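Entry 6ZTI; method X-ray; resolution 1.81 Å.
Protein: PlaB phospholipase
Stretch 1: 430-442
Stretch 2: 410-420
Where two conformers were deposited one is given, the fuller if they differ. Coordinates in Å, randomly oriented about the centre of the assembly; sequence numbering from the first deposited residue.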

# COMPACT_ATOMS: atom_id res chain seq x y z
N TYR B 430 -24.42 -10.62 -2.27
CA TYR B 430 -23.77 -11.31 -3.38
C TYR B 430 -24.40 -10.86 -4.70
O TYR B 430 -25.39 -10.12 -4.72
CB TYR B 430 -23.87 -12.83 -3.22
CG TYR B 430 -25.28 -13.30 -3.24
CD1 TYR B 430 -26.08 -13.19 -2.12
CD2 TYR B 430 -25.84 -13.83 -4.39
CE1 TYR B 430 -27.40 -13.61 -2.13
CE2 TYR B 430 -27.16 -14.25 -4.42
CZ TYR B 430 -27.93 -14.13 -3.28
OH TYR B 430 -29.24 -14.55 -3.31
N TYR B 431 -23.84 -11.35 -5.80
CA TYR B 431 -24.22 -10.94 -7.14
C TYR B 431 -24.47 -12.16 -8.01
O TYR B 431 -23.75 -13.16 -7.92
CB TYR B 431 -23.11 -10.09 -7.80
CG TYR B 431 -22.83 -8.82 -7.06
CD1 TYR B 431 -23.60 -7.69 -7.26
CD2 TYR B 431 -21.79 -8.75 -6.15
CE1 TYR B 431 -23.36 -6.52 -6.57
CE2 TYR B 431 -21.54 -7.60 -5.46
CZ TYR B 431 -22.33 -6.49 -5.67
OH TYR B 431 -22.06 -5.33 -4.97
N ARG B 432 -25.49 -12.07 -8.85
CA ARG B 432 -25.81 -13.10 -9.83
C ARG B 432 -25.09 -12.80 -11.13
O ARG B 432 -24.99 -11.64 -11.54
CB ARG B 432 -27.32 -13.16 -10.07
CG ARG B 432 -27.79 -14.41 -10.74
CD ARG B 432 -29.30 -14.43 -10.89
NE ARG B 432 -29.95 -15.25 -9.87
CZ ARG B 432 -31.27 -15.31 -9.70
NH1 ARG B 432 -32.08 -14.60 -10.47
NH2 ARG B 432 -31.77 -16.08 -8.74
N LEU B 433 -24.59 -13.85 -11.78
CA LEU B 433 -23.91 -13.72 -13.06
C LEU B 433 -24.77 -12.97 -14.08
O LEU B 433 -25.99 -13.09 -14.09
CB LEU B 433 -23.57 -15.13 -13.54
CG LEU B 433 -22.98 -15.47 -14.90
CD1 LEU B 433 -22.47 -16.91 -14.83
CD2 LEU B 433 -24.01 -15.32 -15.98
N LEU B 434 -24.13 -12.19 -14.94
CA LEU B 434 -24.81 -11.51 -16.03
C LEU B 434 -24.27 -12.02 -17.36
O LEU B 434 -23.05 -12.15 -17.52
CB LEU B 434 -24.64 -9.99 -15.94
CG LEU B 434 -25.27 -9.17 -17.06
CD1 LEU B 434 -25.75 -7.84 -16.52
CD2 LEU B 434 -24.32 -8.94 -18.20
N ASP B 435 -25.18 -12.30 -18.30
CA ASP B 435 -24.86 -12.73 -19.65
C ASP B 435 -25.51 -11.77 -20.62
O ASP B 435 -26.71 -11.49 -20.50
CB ASP B 435 -25.39 -14.13 -19.93
CG ASP B 435 -24.62 -15.19 -19.22
OD1 ASP B 435 -23.37 -15.13 -19.27
OD2 ASP B 435 -25.25 -16.08 -18.63
N PHE B 436 -24.74 -11.26 -21.57
CA PHE B 436 -25.26 -10.41 -22.62
C PHE B 436 -24.95 -11.06 -23.96
O PHE B 436 -23.79 -11.41 -24.22
CB PHE B 436 -24.67 -9.02 -22.52
CG PHE B 436 -24.97 -8.14 -23.70
CD1 PHE B 436 -26.27 -7.74 -23.96
CD2 PHE B 436 -23.96 -7.68 -24.52
CE1 PHE B 436 -26.54 -6.91 -25.04
CE2 PHE B 436 -24.23 -6.87 -25.58
CZ PHE B 436 -25.53 -6.49 -25.84
N HIS B 437 -25.97 -11.24 -24.79
CA HIS B 437 -25.83 -11.87 -26.09
C HIS B 437 -26.05 -10.83 -27.17
O HIS B 437 -27.10 -10.16 -27.19
CB HIS B 437 -26.80 -13.04 -26.24
CG HIS B 437 -26.49 -14.19 -25.34
ND1 HIS B 437 -27.36 -15.23 -25.14
CD2 HIS B 437 -25.39 -14.46 -24.59
CE1 HIS B 437 -26.83 -16.10 -24.29
NE2 HIS B 437 -25.63 -15.66 -23.95
N SER B 438 -25.08 -10.70 -28.06
CA SER B 438 -25.17 -9.75 -29.16
C SER B 438 -24.68 -10.43 -30.43
O SER B 438 -24.54 -11.66 -30.49
CB SER B 438 -24.36 -8.49 -28.84
OG SER B 438 -24.71 -7.49 -29.76
N SER B 439 -24.42 -9.61 -31.45
CA SER B 439 -24.04 -10.07 -32.77
C SER B 439 -23.07 -9.07 -33.38
O SER B 439 -23.15 -7.87 -33.10
CB SER B 439 -25.27 -10.24 -33.67
OG SER B 439 -24.91 -10.71 -34.96
N LEU B 440 -22.14 -9.57 -34.20
CA LEU B 440 -21.33 -8.74 -35.07
C LEU B 440 -21.84 -8.75 -36.51
O LEU B 440 -21.17 -8.24 -37.40
CB LEU B 440 -19.86 -9.18 -35.05
CG LEU B 440 -18.99 -8.78 -33.85
CD1 LEU B 440 -17.54 -9.13 -34.13
CD2 LEU B 440 -19.12 -7.30 -33.49
N ALA B 441 -23.02 -9.33 -36.75
CA ALA B 441 -23.56 -9.42 -38.10
C ALA B 441 -24.63 -8.38 -38.41
O ALA B 441 -25.03 -8.26 -39.57
CB ALA B 441 -24.14 -10.82 -38.35
N ASP B 442 -25.09 -7.63 -37.42
CA ASP B 442 -26.13 -6.64 -37.63
C ASP B 442 -25.51 -5.24 -37.69
O ASP B 442 -24.30 -5.06 -37.54
CB ASP B 442 -27.19 -6.73 -36.52
CG ASP B 442 -27.75 -8.15 -36.34
OD1 ASP B 442 -27.61 -8.99 -37.25
OD2 ASP B 442 -28.33 -8.42 -35.27
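Stretch 2 (410-420) QGNLGFRVKAY

Antiparallel pairing of two strands is a common way for a chain to satisfy part of its own backbone, and PlaB phospholipase offers a compact example. Stretch 2 is extended from Asn412 to Ala419 and lies alongside the strand Leu434 to Ser439 of stretch 1. The strand directions differ by 156°, with a signed crossing angle of 156°, and the axes approach to 4.4 Å. Together the two stretches bury 848 Å².

At the start of stretch 1 the backbones stand further apart, with the CA atoms of Tyr431 and Ala419 separated by 6.0 Å, and water fills the gap. One water donates to Tyr431 O (3.0 Å) and Ala419 O (2.6 Å); a second accepts from Ala419 N at 2.9 Å and donates to Val417 O at 3.2 Å, although more acceptors surround each water than it has protons. The side chains still meet here, Tyr431 CB lying 3.9 Å from Ala419 CB, while the carbonyl O of Tyr420 approaches the edge of the Tyr431 ring. Arg432 directs its CB away from the partner, but Leu433 brings its end back, laying CD1 over one face of the Arg416 guanidinium, 3.4 Å from Arg416 CZ.

Direct pairing begins at Leu434, which faces Val417 in a hydrogen-bonded pair: Leu434 N donates to Val417 O (3.0 Å) and Val417 N to Leu434 O (2.9 Å). The next pair, Asp435 and Arg416, illustrates the alternation of such ladders. Its backbones exchange no hydrogen bonds and draw in to a CA–CA distance of 4.5 Å, leaving the side chains to make the link. Arg416 NE donates to Asp435 OD1 at 2.6 Å and Arg416 NH2 to Asp435 OD2 at 3.1 Å, a two-pronged salt bridge.

Phe436 returns to the side of the sheet occupied by Leu434. Its N donates to Phe415 O at 2.8 Å, and Phe415 N donates to Phe436 O at 2.9 Å. The two rings are near parallel but slid apart, with centroids 5.9 Å apart, and touch where Phe436 CD2 lies 3.7 Å from Phe415 CD2. At His437 the partner is Gly414, where a CB would clash with Phe436 O at 2.4 Å; the absence of a side chain lets Gly414 CA approach that oxygen to 3.0 Å.

Ser438 and Leu413 form the last hydrogen-bonded pair of the ladder, through Ser438 N to Leu413 O (2.8 Å) and Leu413 N to Ser438 O (3.2 Å). Ser439 then lies across from Asn412, and one water joins Ser439 OG (2.6 Å), Asn412 OD1 (2.8 Å) and Gln410 O (3.0 Å).

Beyond the strand, Leu440 N donates to Gly411 O at 2.8 Å, while Leu440 CG packs 3.9 Å from Leu413 CD2. Gly411 has phi and psi of 82° and 7°, a conformation that by itself calls for glycine, and a CB there would also crowd Ala441 CB at 3.0 Å. Asp442 lies beyond the contact.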

# COMPACT_ATOMS: atom_id res chain seq x y z
N GLN B 410 -21.99 -17.99 -36.54
CA GLN B 410 -23.31 -17.36 -36.56
C GLN B 410 -23.27 -15.86 -36.29
O GLN B 410 -24.33 -15.24 -36.16
CB GLN B 410 -24.26 -18.03 -35.57
CG GLN B 410 -24.39 -19.54 -35.74
CD GLN B 410 -25.52 -20.14 -34.91
OE1 GLN B 410 -26.31 -19.41 -34.31
NE2 GLN B 410 -25.60 -21.46 -34.88
N GLY B 411 -22.10 -15.27 -36.22
CA GLY B 411 -22.01 -13.86 -35.92
C GLY B 411 -22.11 -13.52 -34.45
O GLY B 411 -22.16 -12.33 -34.12
N ASN B 412 -22.13 -14.51 -33.57
CA ASN B 412 -22.40 -14.27 -32.16
C ASN B 412 -21.20 -13.64 -31.45
O ASN B 412 -20.05 -14.03 -31.66
CB ASN B 412 -22.77 -15.56 -31.44
CG ASN B 412 -24.14 -16.08 -31.85
OD1 ASN B 412 -24.89 -15.42 -32.58
ND2 ASN B 412 -24.48 -17.28 -31.38
N LEU B 413 -21.50 -12.66 -30.60
CA LEU B 413 -20.53 -12.10 -29.68
C LEU B 413 -21.27 -11.65 -28.43
O LEU B 413 -22.33 -11.03 -28.54
CB LEU B 413 -19.78 -10.90 -30.27
CG LEU B 413 -18.80 -10.20 -29.33
CD1 LEU B 413 -17.67 -11.13 -28.96
CD2 LEU B 413 -18.25 -8.94 -30.01
N GLY B 414 -20.70 -11.94 -27.27
CA GLY B 414 -21.35 -11.59 -26.02
C GLY B 414 -20.37 -11.33 -24.90
O GLY B 414 -19.15 -11.43 -25.06
N PHE B 415 -20.93 -10.93 -23.76
CA PHE B 415 -20.20 -10.74 -22.52
C PHE B 415 -20.79 -11.63 -21.44
O PHE B 415 -22.00 -11.85 -21.38
CB PHE B 415 -20.29 -9.30 -21.99
CG PHE B 415 -19.83 -8.27 -22.95
CD1 PHE B 415 -18.64 -8.40 -23.61
CD2 PHE B 415 -20.58 -7.13 -23.15
CE1 PHE B 415 -18.21 -7.44 -24.48
CE2 PHE B 415 -20.15 -6.15 -24.03
CZ PHE B 415 -18.97 -6.31 -24.69
N ARG B 416 -19.93 -12.10 -20.54
CA ARG B 416 -20.36 -12.72 -19.31
C ARG B 416 -19.55 -12.11 -18.17
O ARG B 416 -18.32 -12.02 -18.27
CB ARG B 416 -20.21 -14.24 -19.35
CG ARG B 416 -20.37 -14.90 -18.01
CD ARG B 416 -20.40 -16.44 -18.09
NE ARG B 416 -21.76 -16.96 -18.30
CZ ARG B 416 -22.19 -18.16 -17.93
NH1 ARG B 416 -21.37 -19.01 -17.30
NH2 ARG B 416 -23.45 -18.52 -18.16
N VAL B 417 -20.24 -11.66 -17.13
CA VAL B 417 -19.62 -11.03 -15.98
C VAL B 417 -19.98 -11.86 -14.76
O VAL B 417 -21.17 -12.05 -14.46
CB VAL B 417 -20.06 -9.58 -15.79
CG1 VAL B 417 -19.44 -9.02 -14.52
CG2 VAL B 417 -19.68 -8.75 -16.97
N LYS B 418 -18.97 -12.34 -14.06
CA LYS B 418 -19.12 -13.06 -12.80
C LYS B 418 -18.51 -12.18 -11.71
O LYS B 418 -17.29 -12.01 -11.66
CB LYS B 418 -18.42 -14.41 -12.89
CG LYS B 418 -18.61 -15.34 -11.69
CD LYS B 418 -17.79 -16.61 -11.89
CE LYS B 418 -17.81 -17.50 -10.66
NZ LYS B 418 -16.55 -18.29 -10.50
N ALA B 419 -19.36 -11.59 -10.86
CA ALA B 419 -18.88 -10.77 -9.76
C ALA B 419 -18.90 -11.61 -8.49
O ALA B 419 -19.64 -12.59 -8.39
CB ALA B 419 -19.72 -9.51 -9.60
N TYR B 420 -18.05 -11.25 -7.53
CA TYR B 420 -17.93 -12.00 -6.29
C TYR B 420 -18.25 -11.09 -5.11
O TYR B 420 -18.00 -9.88 -5.18
CB TYR B 420 -16.53 -12.59 -6.12
CG TYR B 420 -16.13 -13.48 -7.27
CD1 TYR B 420 -16.41 -14.83 -7.25
CD2 TYR B 420 -15.52 -12.95 -8.39
CE1 TYR B 420 -16.07 -15.63 -8.32
CE2 TYR B 420 -15.18 -13.73 -9.45
CZ TYR B 420 -15.46 -15.07 -9.42
OH TYR B 420 -15.11 -15.83 -10.50
O HOH W 1 -25.43 -13.20 -34.28
O HOH W 2 -22.20 -11.61 -11.42
O HOH W 3 -21.58 -13.53 -9.89